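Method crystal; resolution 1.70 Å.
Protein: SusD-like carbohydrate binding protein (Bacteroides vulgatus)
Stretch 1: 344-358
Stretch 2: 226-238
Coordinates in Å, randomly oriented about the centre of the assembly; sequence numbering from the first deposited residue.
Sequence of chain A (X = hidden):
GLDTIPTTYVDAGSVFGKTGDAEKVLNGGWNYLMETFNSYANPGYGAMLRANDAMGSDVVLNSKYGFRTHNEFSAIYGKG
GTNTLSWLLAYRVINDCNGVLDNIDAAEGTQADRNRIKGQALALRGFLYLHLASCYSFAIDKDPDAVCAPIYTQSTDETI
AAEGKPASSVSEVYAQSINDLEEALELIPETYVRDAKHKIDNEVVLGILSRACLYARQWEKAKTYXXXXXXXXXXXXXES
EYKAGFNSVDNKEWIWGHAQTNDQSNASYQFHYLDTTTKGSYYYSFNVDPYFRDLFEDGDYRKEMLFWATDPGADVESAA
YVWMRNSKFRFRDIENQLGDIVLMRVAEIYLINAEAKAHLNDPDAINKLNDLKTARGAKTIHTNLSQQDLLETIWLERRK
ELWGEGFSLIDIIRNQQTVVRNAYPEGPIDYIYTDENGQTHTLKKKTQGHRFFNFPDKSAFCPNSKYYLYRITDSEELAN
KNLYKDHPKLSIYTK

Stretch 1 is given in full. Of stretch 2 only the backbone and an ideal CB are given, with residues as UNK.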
HETATM    1  N   MSE A 344       5.239  -4.751  -3.749  1.00 14.32           N
HETATM    2  CA  MSE A 344       4.414  -5.510  -4.710  1.00 13.73           C
HETATM    3  C   MSE A 344       4.861  -6.956  -4.736  1.00 14.96           C
HETATM    4  O   MSE A 344       6.058  -7.215  -4.892  1.00 15.42           O
HETATM    5  CB  MSE A 344       4.494  -4.923  -6.116  1.00 14.03           C
HETATM    6  CG  MSE A 344       3.537  -5.555  -7.030  1.00 13.14           C
HETATM    7 SE   MSE A 344       3.380  -4.459  -8.691  0.75 17.94          SE
HETATM    8  CE  MSE A 344       5.085  -4.415  -9.214  1.00 17.41           C
ATOM      9  N   ARG A 345       3.908  -7.891  -4.594  1.00 13.82           N
ATOM     10  CA  ARG A 345       4.175  -9.316  -4.685  1.00 12.92           C
ATOM     11  C   ARG A 345       3.342  -9.976  -5.782  1.00 12.67           C
ATOM     12  O   ARG A 345       2.275  -9.476  -6.191  1.00 14.72           O
ATOM     13  CB  ARG A 345       3.818  -9.999  -3.361  1.00 12.80           C
ATOM     14  CG  ARG A 345       4.537  -9.447  -2.210  1.00 15.91           C
ATOM     15  CD  ARG A 345       4.341 -10.362  -0.998  1.00 16.50           C
ATOM     16  NE  ARG A 345       3.035 -10.246  -0.349  1.00 15.26           N
ATOM     17  CZ  ARG A 345       2.130 -11.213  -0.222  1.00 16.23           C
ATOM     18  NH1 ARG A 345       2.293 -12.428  -0.751  1.00 15.82           N
ATOM     19  NH2 ARG A 345       1.040 -10.976   0.511  1.00 16.34           N
ATOM     20  N   VAL A 346       3.802 -11.137  -6.214  1.00 12.43           N
ATOM     21  CA  VAL A 346       3.069 -11.901  -7.230  1.00 12.93           C
ATOM     22  C   VAL A 346       1.629 -12.245  -6.764  1.00 13.30           C
ATOM     23  O   VAL A 346       0.705 -12.232  -7.579  1.00 14.02           O
ATOM     24  CB  VAL A 346       3.816 -13.181  -7.663  1.00 12.72           C
ATOM     25  CG1 VAL A 346       3.018 -13.892  -8.870  1.00 12.85           C
ATOM     26  CG2 VAL A 346       5.284 -12.856  -8.110  1.00 12.53           C
ATOM     27  N   ALA A 347       1.417 -12.541  -5.490  1.00 13.24           N
ATOM     28  CA  ALA A 347       0.078 -12.831  -5.033  1.00 12.66           C
ATOM     29  C   ALA A 347      -0.921 -11.722  -5.374  1.00 13.64           C
ATOM     30  O   ALA A 347      -2.084 -12.019  -5.655  1.00 14.02           O
ATOM     31  CB  ALA A 347       0.044 -13.105  -3.488  1.00 13.43           C
ATOM     32  N   GLU A 348      -0.523 -10.457  -5.255  1.00 12.81           N
ATOM     33  CA  GLU A 348      -1.389  -9.356  -5.646  1.00 13.46           C
ATOM     34  C   GLU A 348      -1.771  -9.430  -7.120  1.00 13.75           C
ATOM     35  O   GLU A 348      -2.890  -9.054  -7.490  1.00 13.98           O
ATOM     36  CB  GLU A 348      -0.708  -8.012  -5.336  1.00 13.53           C
ATOM     37  CG  GLU A 348      -1.584  -6.797  -5.690  1.00 14.68           C
ATOM     38  CD  GLU A 348      -0.839  -5.473  -5.748  1.00 16.81           C
ATOM     39  OE1 GLU A 348       0.332  -5.385  -5.361  1.00 15.74           O
ATOM     40  OE2 GLU A 348      -1.459  -4.491  -6.240  1.00 15.07           O
ATOM     41  N   ILE A 349      -0.827  -9.865  -7.969  1.00 13.05           N
ATOM     42  CA  ILE A 349      -1.085  -9.972  -9.417  1.00 13.69           C
ATOM     43  C   ILE A 349      -2.102 -11.062  -9.689  1.00 13.37           C
ATOM     44  O   ILE A 349      -2.990 -10.865 -10.508  1.00 12.96           O
ATOM     45  CB  ILE A 349       0.211 -10.189 -10.231  1.00 13.92           C
ATOM     46  CG1 ILE A 349       1.291  -9.151  -9.850  1.00 14.78           C
ATOM     47  CG2 ILE A 349      -0.084 -10.175 -11.729  1.00 14.36           C
ATOM     48  CD1 ILE A 349       0.802  -7.652  -9.971  1.00 14.47           C
ATOM     49  N   TYR A 350      -2.029 -12.185  -8.968  1.00 12.72           N
ATOM     50  CA  TYR A 350      -3.079 -13.212  -9.092  1.00 13.01           C
ATOM     51  C   TYR A 350      -4.447 -12.622  -8.724  1.00 12.68           C
ATOM     52  O   TYR A 350      -5.445 -12.853  -9.389  1.00 13.10           O
ATOM     53  CB  TYR A 350      -2.837 -14.389  -8.149  1.00 13.30           C
ATOM     54  CG  TYR A 350      -1.921 -15.483  -8.640  1.00 13.20           C
ATOM     55  CD1 TYR A 350      -0.539 -15.372  -8.536  1.00 14.89           C
ATOM     56  CD2 TYR A 350      -2.441 -16.643  -9.160  1.00 13.83           C
ATOM     57  CE1 TYR A 350       0.307 -16.383  -8.941  1.00 14.16           C
ATOM     58  CE2 TYR A 350      -1.590 -17.676  -9.591  1.00 14.12           C
ATOM     59  CZ  TYR A 350      -0.212 -17.549  -9.446  1.00 13.95           C
ATOM     60  OH  TYR A 350       0.610 -18.611  -9.857  1.00 15.12           O
ATOM     61  N   LEU A 351      -4.475 -11.835  -7.655  1.00 11.77           N
ATOM     62  CA  LEU A 351      -5.740 -11.237  -7.193  1.00 12.61           C
ATOM     63  C   LEU A 351      -6.273 -10.154  -8.149  1.00 12.64           C
ATOM     64  O   LEU A 351      -7.468 -10.095  -8.380  1.00 14.32           O
ATOM     65  CB  LEU A 351      -5.539 -10.654  -5.797  1.00 12.09           C
ATOM     66  CG  LEU A 351      -5.458 -11.733  -4.687  1.00 12.36           C
ATOM     67  CD1 LEU A 351      -4.803 -11.102  -3.446  1.00 13.63           C
ATOM     68  CD2 LEU A 351      -6.872 -12.249  -4.331  1.00 15.27           C
ATOM     69  N   ILE A 352      -5.387  -9.326  -8.717  1.00 12.53           N
ATOM     70  CA  ILE A 352      -5.772  -8.341  -9.735  1.00 12.35           C
ATOM     71  C   ILE A 352      -6.344  -9.046 -10.995  1.00 12.52           C
ATOM     72  O   ILE A 352      -7.364  -8.637 -11.523  1.00 11.82           O
ATOM     73  CB  ILE A 352      -4.588  -7.435 -10.174  1.00 11.60           C
ATOM     74  CG1 ILE A 352      -4.125  -6.489  -9.031  1.00 13.37           C
ATOM     75  CG2 ILE A 352      -4.933  -6.584 -11.443  1.00 14.22           C
ATOM     76  CD1 ILE A 352      -2.790  -5.868  -9.226  1.00 11.90           C
ATOM     77  N   ASN A 353      -5.628 -10.054 -11.463  1.00 13.22           N
ATOM     78  CA  ASN A 353      -6.076 -10.873 -12.584  1.00 13.37           C
ATOM     79  C   ASN A 353      -7.472 -11.464 -12.321  1.00 13.67           C
ATOM     80  O   ASN A 353      -8.390 -11.348 -13.169  1.00 13.29           O
ATOM     81  CB  ASN A 353      -5.026 -11.933 -12.879  1.00 13.70           C
ATOM     82  CG  ASN A 353      -5.247 -12.633 -14.184  1.00 15.91           C
ATOM     83  OD1 ASN A 353      -5.682 -13.789 -14.186  1.00 15.79           O
ATOM     84  ND2 ASN A 353      -4.906 -11.968 -15.330  1.00 13.92           N
ATOM     85  N   ALA A 354      -7.655 -12.072 -11.145  1.00 13.51           N
ATOM     86  CA  ALA A 354      -8.972 -12.595 -10.757  1.00 13.78           C
ATOM     87  C   ALA A 354     -10.065 -11.545 -10.764  1.00 13.02           C
ATOM     88  O   ALA A 354     -11.134 -11.749 -11.325  1.00 14.10           O
ATOM     89  CB  ALA A 354      -8.931 -13.314  -9.388  1.00 13.79           C
ATOM     90  N   GLU A 355      -9.804 -10.395 -10.170  1.00 12.68           N
ATOM     91  CA  GLU A 355     -10.820  -9.351 -10.081  1.00 12.89           C
ATOM     92  C   GLU A 355     -11.187  -8.736 -11.449  1.00 13.33           C
ATOM     93  O   GLU A 355     -12.366  -8.523 -11.754  1.00 12.38           O
ATOM     94  CB  GLU A 355     -10.365  -8.258  -9.089  1.00 13.47           C
ATOM     95  CG  GLU A 355     -11.455  -7.244  -8.852  1.00 14.20           C
ATOM     96  CD  GLU A 355     -11.141  -6.208  -7.757  1.00 14.80           C
ATOM     97  OE1 GLU A 355     -10.220  -6.435  -6.929  1.00 15.47           O
ATOM     98  OE2 GLU A 355     -11.902  -5.181  -7.720  1.00 15.21           O
ATOM     99  N   ALA A 356     -10.172  -8.459 -12.279  1.00 12.26           N
ATOM    100  CA  ALA A 356     -10.428  -7.940 -13.607  1.00 12.61           C
ATOM    101  C   ALA A 356     -11.276  -8.949 -14.389  1.00 12.78           C
ATOM    102  O   ALA A 356     -12.271  -8.596 -15.026  1.00 12.12           O
ATOM    103  CB  ALA A 356      -9.112  -7.683 -14.322  1.00 12.47           C
ATOM    104  N   LYS A 357     -10.901 -10.216 -14.302  1.00 12.46           N
ATOM    105  CA  LYS A 357     -11.676 -11.250 -14.985  1.00 12.03           C
ATOM    106  C   LYS A 357     -13.157 -11.369 -14.475  1.00 12.42           C
ATOM    107  O   LYS A 357     -14.071 -11.622 -15.266  1.00 11.65           O
ATOM    108  CB  LYS A 357     -10.934 -12.589 -14.943  1.00 12.33           C
ATOM    109  CG  LYS A 357      -9.743 -12.605 -15.897  1.00 11.14           C
ATOM    110  CD  LYS A 357      -8.853 -13.814 -15.702  1.00 11.26           C
ATOM    111  CE  LYS A 357      -7.773 -13.855 -16.808  1.00 12.57           C
ATOM    112  NZ  LYS A 357      -6.754 -14.955 -16.515  1.00 13.84           N
ATOM    113  N   ALA A 358     -13.373 -11.188 -13.181  1.00 12.98           N
ATOM    114  CA  ALA A 358     -14.731 -11.216 -12.586  1.00 13.29           C
ATOM    115  C   ALA A 358     -15.584 -10.104 -13.196  1.00 14.09           C
ATOM    116  O   ALA A 358     -16.699 -10.346 -13.614  1.00 14.59           O
ATOM    117  CB  ALA A 358     -14.678 -11.090 -11.059  1.00 13.12           C
ATOM    118  N   UNK A 226      -1.842  -8.092 -16.434  1.00 13.38           N
ATOM    119  CA  UNK A 226      -1.579  -9.102 -15.387  1.00 13.21           C
ATOM    120  C   UNK A 226      -1.390 -10.502 -15.999  1.00 13.22           C
ATOM    121  O   UNK A 226      -0.578 -11.296 -15.485  1.00 13.44           O
ATOM    122  CB  UNK A 226      -2.727  -9.127 -14.375  1.00 13.21           C
ATOM    123  N   UNK A 227      -2.127 -10.830 -17.060  1.00 13.58           N
ATOM    124  CA  UNK A 227      -1.859 -12.064 -17.805  1.00 14.08           C
ATOM    125  C   UNK A 227      -0.381 -12.102 -18.289  1.00 14.01           C
ATOM    126  O   UNK A 227       0.306 -13.117 -18.148  1.00 14.38           O
ATOM    127  CB  UNK A 227      -2.814 -12.176 -18.995  1.00 14.08           C
ATOM    128  N   UNK A 228       0.090 -11.013 -18.890  1.00 14.89           N
ATOM    129  CA  UNK A 228       1.496 -10.942 -19.397  1.00 15.23           C
ATOM    130  C   UNK A 228       2.480 -11.181 -18.279  1.00 14.64           C
ATOM    131  O   UNK A 228       3.454 -11.905 -18.455  1.00 15.41           O
ATOM    132  CB  UNK A 228       1.783  -9.585 -20.044  1.00 15.23           C
ATOM    133  N   UNK A 229       2.236 -10.542 -17.125  1.00 14.52           N
ATOM    134  CA  UNK A 229       3.090 -10.679 -15.936  1.00 14.20           C
ATOM    135  C   UNK A 229       3.101 -12.131 -15.467  1.00 13.73           C
ATOM    136  O   UNK A 229       4.180 -12.757 -15.360  1.00 14.09           O
ATOM    137  CB  UNK A 229       2.608  -9.761 -14.811  1.00 14.20           C
ATOM    138  N   UNK A 230       1.927 -12.730 -15.323  1.00 14.68           N
ATOM    139  CA  UNK A 230       1.885 -14.104 -14.817  1.00 15.07           C
ATOM    140  C   UNK A 230       2.491 -15.118 -15.784  1.00 15.68           C
ATOM    141  O   UNK A 230       2.996 -16.168 -15.332  1.00 15.78           O
ATOM    142  CB  UNK A 230       0.438 -14.497 -14.512  1.00 15.07           C
ATOM    143  N   UNK A 231       2.468 -14.804 -17.087  1.00 15.24           N
ATOM    144  CA  UNK A 231       3.119 -15.666 -18.113  1.00 16.66           C
ATOM    145  C   UNK A 231       4.636 -15.663 -17.944  1.00 18.29           C
ATOM    146  O   UNK A 231       5.295 -16.603 -18.347  1.00 18.46           O
ATOM    147  CB  UNK A 231       2.759 -15.195 -19.523  1.00 16.66           C
ATOM    148  N   UNK A 232       5.175 -14.600 -17.359  1.00 19.38           N
ATOM    149  CA  UNK A 232       6.617 -14.455 -17.086  1.00 21.09           C
ATOM    150  C   UNK A 232       7.004 -14.871 -15.663  1.00 19.82           C
ATOM    151  O   UNK A 232       8.147 -15.229 -15.431  1.00 20.24           O
ATOM    152  CB  UNK A 232       7.043 -13.004 -17.320  1.00 21.09           C
ATOM    153  N   UNK A 233       6.088 -14.721 -14.695  1.00 17.97           N
ATOM    154  CA  UNK A 233       6.398 -14.913 -13.292  1.00 17.29           C
ATOM    155  C   UNK A 233       5.132 -15.229 -12.501  1.00 17.54           C
ATOM    156  O   UNK A 233       4.328 -14.340 -12.262  1.00 16.58           O
ATOM    157  CB  UNK A 233       7.089 -13.672 -12.723  1.00 17.29           C
ATOM    158  N   UNK A 234       4.949 -16.491 -12.128  1.00 16.21           N
ATOM    159  CA  UNK A 234       3.729 -16.912 -11.410  1.00 15.73           C
ATOM    160  C   UNK A 234       4.042 -17.540 -10.055  1.00 15.74           C
ATOM    161  O   UNK A 234       3.199 -18.207  -9.436  1.00 14.38           O
ATOM    162  CB  UNK A 234       2.935 -17.907 -12.259  1.00 15.73           C
ATOM    163  N   UNK A 235       5.240 -17.240  -9.554  1.00 15.93           N
ATOM    164  CA  UNK A 235       5.739 -17.811  -8.310  1.00 16.37           C
ATOM    165  C   UNK A 235       4.900 -17.381  -7.106  1.00 15.31           C
ATOM    166  O   UNK A 235       4.565 -16.206  -6.944  1.00 14.52           O
ATOM    167  CB  UNK A 235       7.199 -17.406  -8.099  1.00 16.37           C
ATOM    168  N   UNK A 236       4.540 -18.352  -6.283  1.00 15.75           N
ATOM    169  CA  UNK A 236       3.933 -18.070  -5.002  1.00 15.41           C
ATOM    170  C   UNK A 236       4.805 -18.711  -3.926  1.00 15.81           C
ATOM    171  O   UNK A 236       5.203 -19.879  -4.062  1.00 16.28           O
ATOM    172  CB  UNK A 236       2.493 -18.584  -4.941  1.00 15.41           C
ATOM    173  N   UNK A 237       5.097 -17.956  -2.869  1.00 15.02           N
ATOM    174  CA  UNK A 237       6.088 -18.381  -1.874  1.00 15.14           C
ATOM    175  C   UNK A 237       5.583 -19.551  -1.045  1.00 15.53           C
ATOM    176  O   UNK A 237       4.376 -19.823  -0.965  1.00 15.87           O
ATOM    177  CB  UNK A 237       6.452 -17.215  -0.953  1.00 15.14           C
ATOM    178  N   UNK A 238       6.537 -20.278  -0.478  1.00 15.22           N
ATOM    179  CA  UNK A 238       6.230 -21.412   0.369  1.00 15.18           C
ATOM    180  C   UNK A 238       5.790 -20.967   1.766  1.00 14.79           C
ATOM    181  O   UNK A 238       5.935 -19.782   2.176  1.00 15.02           O
ATOM    182  CB  UNK A 238       7.445 -22.336   0.466  1.00 15.18           C
TER

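At position 226 CA-to-CB points toward stretch 1, the ideal CB lying 3.7 Å from Asn353 ND2 and 3.9 Å from Ile349 CG2. Alanine, serine or cysteine suits so close an approach; a hydroxyl could use the amide. Ser226, in the p rotamer, accepts through OG a hydrogen bond of 2.9 Å from Asn353 ND2.

Position 227 points sideways, its ideal CB 5.4 Å from Lys357 NZ and 4.2 Å from Asn353 ND2. Two donors favour an acceptor, acidic or amide. Asp227 meets both through one oxygen: OD1 accepts from Asn353 ND2 at 2.8 Å and forms a salt bridge with Lys357 NZ at 3.0 Å.

Position 228 is out of reach, leaving the choice wide; it is Lys228. Position 229 points toward Ile349, its ideal CB 4.1 Å from Ile349 CG2, so an aliphatic side chain fits. Leu229 places CD1 3.9 Å from Ile349 CG1.

At 230 CA-to-CB points toward stretch 1, but the ideal CB is 5.2 Å from Ile349 CG2, leaving room for a larger apolar side chain such as leucine, isoleucine or methionine. Leu230 sits as a knob among Val346, Ile349, Tyr350 and Asn353, its CD2 over one face of the Tyr350 ring, 4.1 Å from the ring centroid.

Positions 231 and 232 are out of reach, hardly limiting the choice; they are Ala231 and Lys232.

Position 233 points sideways, its ideal CB 5.0 Å from Val346 CG2, suiting an aliphatic group or a polar one that turns toward the backbone. Asp233 brings OD2 to 3.6 Å from Val346 CG2, while OD1 accepts a weak hydrogen bond from the backbone N of position 235.

At 234 CA-to-CB points sideways, the ideal CB 3.4 Å from Tyr350 OH, so small or polar residues would suit. Asn234 approaches through CB, and its backbone O accepts a hydrogen bond of 2.7 Å from Tyr350 OH at the ring edge. Position 235 points away, tolerating bulk, and is Tyr235; its backbone O lies 3.2 Å from Val346 CB.

Position 236 points sideways beside Tyr350 and Ala347, where an aliphatic chain could cover the ring. Leu236 puts CD1 over the face opposite Leu230, 4.1 Å from the centroid, and CD2 3.9 Å from Ala347 CB.

From 237, only a long side chain could reach Arg345; selenomethionine Met237 brings CE to 3.7 Å from Arg345 NH1. Position 238 is out of reach; Thr238 caps the following helix.

Stretch 2 226-238: SDKLLAKDNYLMT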
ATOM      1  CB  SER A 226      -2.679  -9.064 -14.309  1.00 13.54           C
ATOM      2  OG  SER A 226      -3.965  -9.273 -14.858  1.00 12.69           O
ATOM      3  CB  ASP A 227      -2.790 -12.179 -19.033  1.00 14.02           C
ATOM      4  CG  ASP A 227      -4.162 -12.836 -18.732  1.00 15.94           C
ATOM      5  OD1 ASP A 227      -4.402 -13.436 -17.653  1.00 16.09           O
ATOM      6  OD2 ASP A 227      -5.009 -12.793 -19.663  1.00 18.07           O
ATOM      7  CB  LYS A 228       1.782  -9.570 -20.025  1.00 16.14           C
ATOM      8  CG  LYS A 228       1.180  -9.364 -21.423  1.00 20.86           C
ATOM      9  CD  LYS A 228       1.357  -7.908 -21.989  1.00 25.56           C
ATOM     10  CE  LYS A 228       0.949  -7.780 -23.479  1.00 28.62           C
ATOM     11  NZ  LYS A 228       2.054  -8.185 -24.383  1.00 30.22           N
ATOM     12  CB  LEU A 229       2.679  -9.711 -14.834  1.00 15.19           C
ATOM     13  CG  LEU A 229       3.730  -9.550 -13.723  1.00 15.15           C
ATOM     14  CD1 LEU A 229       3.543  -8.279 -12.917  1.00 15.94           C
ATOM     15  CD2 LEU A 229       3.798 -10.773 -12.787  1.00 16.06           C
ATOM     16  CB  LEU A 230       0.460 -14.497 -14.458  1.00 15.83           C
ATOM     17  CG  LEU A 230      -0.184 -13.764 -13.290  1.00 16.51           C
ATOM     18  CD1 LEU A 230      -1.703 -14.057 -13.182  1.00 18.06           C
ATOM     19  CD2 LEU A 230       0.547 -14.086 -11.967  1.00 16.54           C
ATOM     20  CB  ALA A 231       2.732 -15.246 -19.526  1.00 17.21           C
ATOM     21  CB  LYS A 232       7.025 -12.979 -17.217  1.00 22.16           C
ATOM     22  CG  LYS A 232       7.064 -12.429 -18.620  1.00 27.24           C
ATOM     23  CD  LYS A 232       7.153 -10.876 -18.543  1.00 31.96           C
ATOM     24  CE  LYS A 232       8.009 -10.293 -19.644  1.00 37.37           C
ATOM     25  NZ  LYS A 232       7.204  -9.655 -20.734  1.00 38.12           N
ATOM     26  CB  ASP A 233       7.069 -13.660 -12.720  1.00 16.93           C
ATOM     27  CG  ASP A 233       7.508 -13.826 -11.256  1.00 20.46           C
ATOM     28  OD1 ASP A 233       7.469 -14.979 -10.714  1.00 21.74           O
ATOM     29  OD2 ASP A 233       7.898 -12.780 -10.639  1.00 20.47           O
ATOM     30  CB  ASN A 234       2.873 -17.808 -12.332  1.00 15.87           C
ATOM     31  CG  ASN A 234       3.414 -19.214 -12.487  1.00 17.24           C
ATOM     32  OD1 ASN A 234       2.684 -20.114 -12.926  1.00 25.44           O
ATOM     33  ND2 ASN A 234       4.669 -19.423 -12.156  1.00 11.90           N
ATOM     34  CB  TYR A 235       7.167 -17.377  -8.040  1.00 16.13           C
ATOM     35  CG  TYR A 235       7.761 -18.013  -6.818  1.00 16.78           C
ATOM     36  CD1 TYR A 235       8.257 -19.293  -6.871  1.00 19.09           C
ATOM     37  CD2 TYR A 235       7.840 -17.337  -5.594  1.00 15.60           C
ATOM     38  CE1 TYR A 235       8.815 -19.905  -5.753  1.00 19.44           C
ATOM     39  CE2 TYR A 235       8.420 -17.955  -4.451  1.00 14.25           C
ATOM     40  CZ  TYR A 235       8.919 -19.229  -4.549  1.00 18.77           C
ATOM     41  OH  TYR A 235       9.487 -19.915  -3.473  1.00 20.71           O
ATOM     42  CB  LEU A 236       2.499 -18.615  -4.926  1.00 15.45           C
ATOM     43  CG  LEU A 236       1.424 -17.871  -5.754  1.00 15.91           C
ATOM     44  CD1 LEU A 236       0.052 -18.557  -5.716  1.00 17.43           C
ATOM     45  CD2 LEU A 236       1.279 -16.390  -5.290  1.00 16.02           C
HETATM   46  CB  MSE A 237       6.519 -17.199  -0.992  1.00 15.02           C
HETATM   47  CG  MSE A 237       5.473 -16.693  -0.007  1.00 12.53           C
HETATM   48 SE   MSE A 237       6.150 -15.319   1.138  0.75 12.36          SE
HETATM   49  CE  MSE A 237       5.565 -13.893   0.008  1.00 14.21           C
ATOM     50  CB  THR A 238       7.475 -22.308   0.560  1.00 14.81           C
ATOM     51  OG1 THR A 238       8.469 -21.573   1.280  1.00 13.89           O
ATOM     52  CG2 THR A 238       8.022 -22.789  -0.781  1.00 16.51           C
TER
HETATM   53  O   HOH W   1      -6.340 -15.107 -19.599  1.00 24.73           O
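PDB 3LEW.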